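Local coordinates for odorant binding protein (AGAP010409-PA) (Anopheles gambiae, PDB 3L4A) that probably binds small hydrophobic odorants and carries them, as a secreted, all-helical member of the insect PBP/GOBP odorant-binding family, at residues N13-A18 with D35-C40; K88-I93 with A100-Q105. All blocks are in the same frame, centred on the assembly; numbering follows the deposited sequence. Where two conformers were deposited one is given.

Contact 1: residues N13-A18 with D35-C40; sequences NAVQGA and DPVTHC
The type II beta turn Val15-Ala18, which follows helix 5-14, packs against the first turn of helix 36-48 through Val15, Val37 and Cys40. Both valines direct CB across the contact, and each holds CG1 anti to its backbone N (chi1 174° for Val15, 176° for Val37). Val15 CG1 reaches Cys40 CB at 3.6 Å and is 3.8 Å from Val37 O, while Val15 CG2 sits beside Cys40 O. The two valines meet more loosely, CG1 to CG1 at 4.4 Å, because Val37 CG1 is turned instead to the far end of the turn, where Ala18 N is 3.6 Å away and Ala18 CB 3.8 Å.

The turn itself is closed by Ala18 N donating to Val15 O. Gly17, with positive phi, brings its carbonyl carbon C to 3.6 Å from Val37 CG1.

Helix 36-48 starts with Asp35 as N-cap: Thr38 N gives a nearly straight bond (173°) to Asp35 OD2, approaching from above the carboxylate plane, and Thr38 OG1 donates to Asp35 OD1, on its syn side but somewhat out of the carboxylate plane, at 2.7 Å. Thr38 points its CB away from the turn, whereas Val37 points toward it; Thr38 OG1 is also hydrogen-bonded to Tyr27 OH. In this disulfide-linked helical fold Cys40 SG is bonded to Cys97 SG, and Val15 also touches Cys44, the disulfide partner of Cys11 in helix 5-14.

Contact 2: residues K88-I93 with A100-Q105; sequences KNLETI and AYSAFQ
Lys88 lays its side chain across Ser102, with CB, CG and CD all within 4.0 Å of Ser102 OG in the serine conformer described here, one of two deposited. Near its tip the chain passes the carbonyl oxygen of Ser102, 3.1 Å from Lys88 CE. The bend at chi4 (-73°) then sets NZ for a weak hydrogen bond of 3.3 Å to Ser102 OG, which holds for that conformer alone, where OG is anti to its own backbone N (chi1 -177°). Beyond Ser102, Lys88 crosses the Gln105 side chain at about a right angle.

The contact folds the loop between helices 75-87 and 96-105 back onto the second of them, in the disulfide-bonded helical PBP/GOBP fold; Lys88 also touches Cys106, which is linked to Cys84 of the first helix. Within the loop a short 3-10 segment, 90-92, follows Asn89, whose positive phi ends the helical run and whose O accepts from both Thr92 N and Thr92 OG1.

Leu90 presents its two methyls to Ala103: CD1 meets CB at 3.7 Å, and CD2 lies over the backbone at Ala103 N, 3.9 Å away. Leu85 touches both residues. Ile93 reaches in from the other end of the 3-10 segment, its CD1 4.0 Å from Ser102 CB.

Contact 1 closes before contact 2 opens along the chain, and their centres lie about 17 Å apart. Contact 1 sits near the surface, its centre about 14 Å from the centre of the chain; contact 2 is partly buried, its centre about 10 Å from the same point. The two are joined where helix 36-48 meets helix 96-105: His39 CD2 approaches Tyr101 CG at 3.3 Å, with the ring planes at about 40°, and Thr38 CG2 lies 4.2 Å from Tyr101 CE2. The Cys40-Cys97 disulfide ties the same two helices covalently. The turn after helix 5-14 and the loop after helix 75-87 thus each rest on one member of a cross-linked helix pair within one helical fold.

Contact 1: residues N13-A18 with D35-C40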
loop_
_atom_site.group_PDB
_atom_site.type_symbol
_atom_site.label_atom_id
_atom_site.label_comp_id
_atom_site.label_asym_id
_atom_site.label_seq_id
_atom_site.Cartn_x
_atom_site.Cartn_y
_atom_site.Cartn_z
ATOM N N ASN A 13 9.297 12.491 -6.246
ATOM C CA ASN A 13 9.219 13.918 -6.508
ATOM C C ASN A 13 7.976 14.577 -5.934
ATOM O O ASN A 13 8.028 15.727 -5.499
ATOM C CB ASN A 13 9.353 14.191 -8.003
ATOM C CG ASN A 13 10.779 14.065 -8.462
ATOM O OD1 ASN A 13 11.697 14.495 -7.758
ATOM N ND2 ASN A 13 10.986 13.459 -9.625
ATOM N N ALA A 14 6.869 13.843 -5.918
ATOM C CA ALA A 14 5.605 14.378 -5.432
ATOM C C ALA A 14 5.612 14.550 -3.921
ATOM O O ALA A 14 4.912 15.405 -3.384
ATOM C CB ALA A 14 4.466 13.465 -5.849
ATOM N N VAL A 15 6.403 13.728 -3.238
ATOM C CA VAL A 15 6.397 13.692 -1.786
ATOM C C VAL A 15 7.617 14.422 -1.216
ATOM O O VAL A 15 8.760 14.088 -1.535
ATOM C CB VAL A 15 6.349 12.236 -1.284
ATOM C CG1 VAL A 15 6.501 12.185 0.226
ATOM C CG2 VAL A 15 5.051 11.552 -1.728
ATOM N N GLN A 16 7.361 15.426 -0.381
ATOM C CA GLN A 16 8.427 16.200 0.238
ATOM C C GLN A 16 9.354 15.279 1.022
ATOM O O GLN A 16 8.898 14.491 1.844
ATOM C CB GLN A 16 7.840 17.253 1.176
ATOM C CG GLN A 16 8.856 18.262 1.692
ATOM C CD GLN A 16 9.283 19.257 0.628
ATOM O OE1 GLN A 16 8.915 19.133 -0.542
ATOM N NE2 GLN A 16 10.063 20.254 1.030
ATOM N N GLY A 17 10.650 15.354 0.742
ATOM C CA GLY A 17 11.631 14.554 1.460
ATOM C C GLY A 17 11.923 13.197 0.840
ATOM O O GLY A 17 12.912 12.552 1.165
ATOM N N ALA A 18 11.060 12.759 -0.081
ATOM C CA ALA A 18 11.162 11.400 -0.601
ATOM C C ALA A 18 12.183 11.200 -1.722
ATOM O O ALA A 18 12.476 10.061 -2.090
ATOM C CB ALA A 18 9.782 10.894 -1.048
ATOM N N ASP A 35 8.208 5.978 8.965
ATOM C CA ASP A 35 8.576 7.382 9.127
ATOM C C ASP A 35 7.641 8.248 8.277
ATOM O O ASP A 35 7.050 7.756 7.325
ATOM C CB ASP A 35 10.040 7.584 8.721
ATOM C CG ASP A 35 10.257 7.491 7.223
ATOM O OD1 ASP A 35 10.705 6.430 6.748
ATOM O OD2 ASP A 35 9.988 8.487 6.526
ATOM N N PRO A 36 7.498 9.537 8.613
ATOM C CA PRO A 36 6.504 10.386 7.943
ATOM C C PRO A 36 6.680 10.511 6.429
ATOM O O PRO A 36 5.686 10.576 5.709
ATOM C CB PRO A 36 6.700 11.749 8.612
ATOM C CG PRO A 36 7.264 11.428 9.951
ATOM C CD PRO A 36 8.138 10.229 9.746
ATOM N N VAL A 37 7.919 10.563 5.952
ATOM C CA VAL A 37 8.167 10.654 4.517
ATOM C C VAL A 37 7.688 9.387 3.832
ATOM O O VAL A 37 6.933 9.436 2.855
ATOM C CB VAL A 37 9.660 10.876 4.213
ATOM C CG1 VAL A 37 9.907 10.869 2.709
ATOM C CG2 VAL A 37 10.116 12.193 4.816
ATOM N N THR A 38 8.117 8.246 4.355
ATOM C CA THR A 38 7.692 6.961 3.807
ATOM C C THR A 38 6.173 6.782 3.878
ATOM O O THR A 38 5.580 6.180 2.980
ATOM C CB THR A 38 8.403 5.793 4.498
ATOM O OG1 THR A 38 9.815 5.921 4.280
ATOM C CG2 THR A 38 7.948 4.471 3.916
ATOM N N HIS A 39 5.542 7.287 4.931
ATOM C CA HIS A 39 4.082 7.209 4.995
ATOM C C HIS A 39 3.480 7.835 3.750
ATOM O O HIS A 39 2.619 7.250 3.091
ATOM C CB HIS A 39 3.520 7.935 6.215
ATOM C CG HIS A 39 3.903 7.322 7.523
ATOM N ND1 HIS A 39 3.688 7.964 8.724
ATOM C CD2 HIS A 39 4.493 6.142 7.826
ATOM C CE1 HIS A 39 4.120 7.200 9.713
ATOM N NE2 HIS A 39 4.614 6.089 9.196
ATOM N N CYS A 40 3.916 9.047 3.435
ATOM C CA CYS A 40 3.393 9.745 2.273
ATOM C C CYS A 40 3.813 9.094 0.963
ATOM O O CYS A 40 3.049 9.086 -0.001
ATOM C CB CYS A 40 3.778 11.227 2.299
ATOM S SG CYS A 40 2.945 12.177 3.596
#

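Contact 2: residues K88-I93 with A100-Q105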
loop_
_atom_site.group_PDB
_atom_site.type_symbol
_atom_site.label_atom_id
_atom_site.label_comp_id
_atom_site.label_asym_id
_atom_site.label_seq_id
_atom_site.Cartn_x
_atom_site.Cartn_y
_atom_site.Cartn_z
ATOM N N LYS A 88 -8.256 -1.397 12.046
ATOM C CA LYS A 88 -7.345 -0.258 12.100
ATOM C C LYS A 88 -8.050 1.094 12.189
ATOM O O LYS A 88 -7.390 2.130 12.313
ATOM C CB LYS A 88 -6.391 -0.296 10.913
ATOM C CG LYS A 88 -5.342 -1.375 11.068
ATOM C CD LYS A 88 -4.490 -1.497 9.835
ATOM C CE LYS A 88 -3.224 -2.294 10.144
ATOM N NZ LYS A 88 -2.255 -1.508 10.957
ATOM N N ASN A 89 -9.379 1.076 12.134
ATOM C CA ASN A 89 -10.183 2.289 12.296
ATOM C C ASN A 89 -9.618 3.448 11.490
ATOM O O ASN A 89 -9.363 4.540 12.018
ATOM C CB ASN A 89 -10.299 2.663 13.772
ATOM C CG ASN A 89 -11.092 1.645 14.563
ATOM O OD1 ASN A 89 -12.246 1.881 14.917
ATOM N ND2 ASN A 89 -10.483 0.498 14.830
ATOM N N LEU A 90 -9.435 3.187 10.204
ATOM C CA LEU A 90 -8.769 4.110 9.303
ATOM C C LEU A 90 -9.430 5.480 9.220
ATOM O O LEU A 90 -8.747 6.482 9.029
ATOM C CB LEU A 90 -8.672 3.510 7.900
ATOM C CG LEU A 90 -7.870 2.215 7.738
ATOM C CD1 LEU A 90 -7.919 1.751 6.288
ATOM C CD2 LEU A 90 -6.440 2.426 8.192
ATOM N N GLU A 91 -10.749 5.518 9.358
ATOM C CA GLU A 91 -11.493 6.773 9.248
ATOM C C GLU A 91 -11.165 7.735 10.384
ATOM O O GLU A 91 -11.419 8.936 10.282
ATOM C CB GLU A 91 -13.003 6.517 9.230
ATOM C CG GLU A 91 -13.383 5.058 9.163
ATOM C CD GLU A 91 -13.154 4.356 10.482
ATOM O OE1 GLU A 91 -13.643 4.858 11.517
ATOM O OE2 GLU A 91 -12.483 3.309 10.485
ATOM N N THR A 92 -10.604 7.209 11.471
ATOM C CA THR A 92 -10.257 8.044 12.617
ATOM C C THR A 92 -8.827 8.565 12.551
ATOM O O THR A 92 -8.402 9.344 13.402
ATOM C CB THR A 92 -10.425 7.307 13.967
ATOM O OG1 THR A 92 -9.385 6.336 14.119
ATOM C CG2 THR A 92 -11.786 6.637 14.059
ATOM N N ILE A 93 -8.077 8.123 11.550
ATOM C CA ILE A 93 -6.709 8.583 11.379
ATOM C C ILE A 93 -6.745 9.835 10.515
ATOM O O ILE A 93 -7.056 9.776 9.326
ATOM C CB ILE A 93 -5.825 7.492 10.754
ATOM C CG1 ILE A 93 -5.801 6.262 11.658
ATOM C CG2 ILE A 93 -4.405 8.006 10.570
ATOM C CD1 ILE A 93 -5.011 5.099 11.088
ATOM N N ALA A 100 -2.874 5.763 5.039
ATOM C CA ALA A 100 -2.510 4.857 3.957
ATOM C C ALA A 100 -1.456 3.866 4.423
ATOM O O ALA A 100 -1.525 2.682 4.106
ATOM C CB ALA A 100 -2.006 5.636 2.736
ATOM N N TYR A 101 -0.465 4.346 5.171
ATOM C CA TYR A 101 0.591 3.464 5.639
ATOM C C TYR A 101 0.031 2.385 6.570
ATOM O O TYR A 101 0.357 1.200 6.429
ATOM C CB TYR A 101 1.676 4.280 6.339
ATOM C CG TYR A 101 2.897 3.476 6.720
ATOM C CD1 TYR A 101 3.038 2.964 8.003
ATOM C CD2 TYR A 101 3.917 3.245 5.806
ATOM C CE1 TYR A 101 4.157 2.227 8.355
ATOM C CE2 TYR A 101 5.043 2.503 6.150
ATOM C CZ TYR A 101 5.151 2.001 7.429
ATOM O OH TYR A 101 6.258 1.267 7.794
ATOM N N SER A 102 -0.821 2.801 7.506
ATOM C CA SER A 102 -1.478 1.861 8.404
ATOM C C SER A 102 -2.281 0.828 7.622
ATOM O O SER A 102 -2.226 -0.365 7.911
ATOM C CB SER A 102 -2.387 2.584 9.394
ATOM O OG SER A 102 -2.954 1.655 10.303
ATOM N N ALA A 103 -3.022 1.286 6.619
ATOM C CA ALA A 103 -3.817 0.380 5.800
ATOM C C ALA A 103 -2.931 -0.680 5.165
ATOM O O ALA A 103 -3.219 -1.878 5.245
ATOM C CB ALA A 103 -4.570 1.164 4.729
ATOM N N PHE A 104 -1.840 -0.246 4.542
ATOM C CA PHE A 104 -0.978 -1.187 3.844
ATOM C C PHE A 104 -0.245 -2.161 4.768
ATOM O O PHE A 104 0.166 -3.235 4.337
ATOM C CB PHE A 104 -0.020 -0.462 2.901
ATOM C CG PHE A 104 -0.636 -0.132 1.563
ATOM C CD1 PHE A 104 -0.833 -1.126 0.616
ATOM C CD2 PHE A 104 -1.029 1.167 1.261
ATOM C CE1 PHE A 104 -1.405 -0.836 -0.614
ATOM C CE2 PHE A 104 -1.594 1.468 0.030
ATOM C CZ PHE A 104 -1.780 0.462 -0.909
ATOM N N GLN A 105 -0.106 -1.817 6.044
ATOM C CA GLN A 105 0.474 -2.766 6.985
ATOM C C GLN A 105 -0.313 -4.082 7.032
ATOM O O GLN A 105 0.256 -5.141 7.308
ATOM C CB GLN A 105 0.595 -2.159 8.383
ATOM C CG GLN A 105 1.681 -1.094 8.499
ATOM C CD GLN A 105 1.768 -0.524 9.890
ATOM O OE1 GLN A 105 2.860 -0.289 10.408
ATOM N NE2 GLN A 105 0.615 -0.308 10.513
#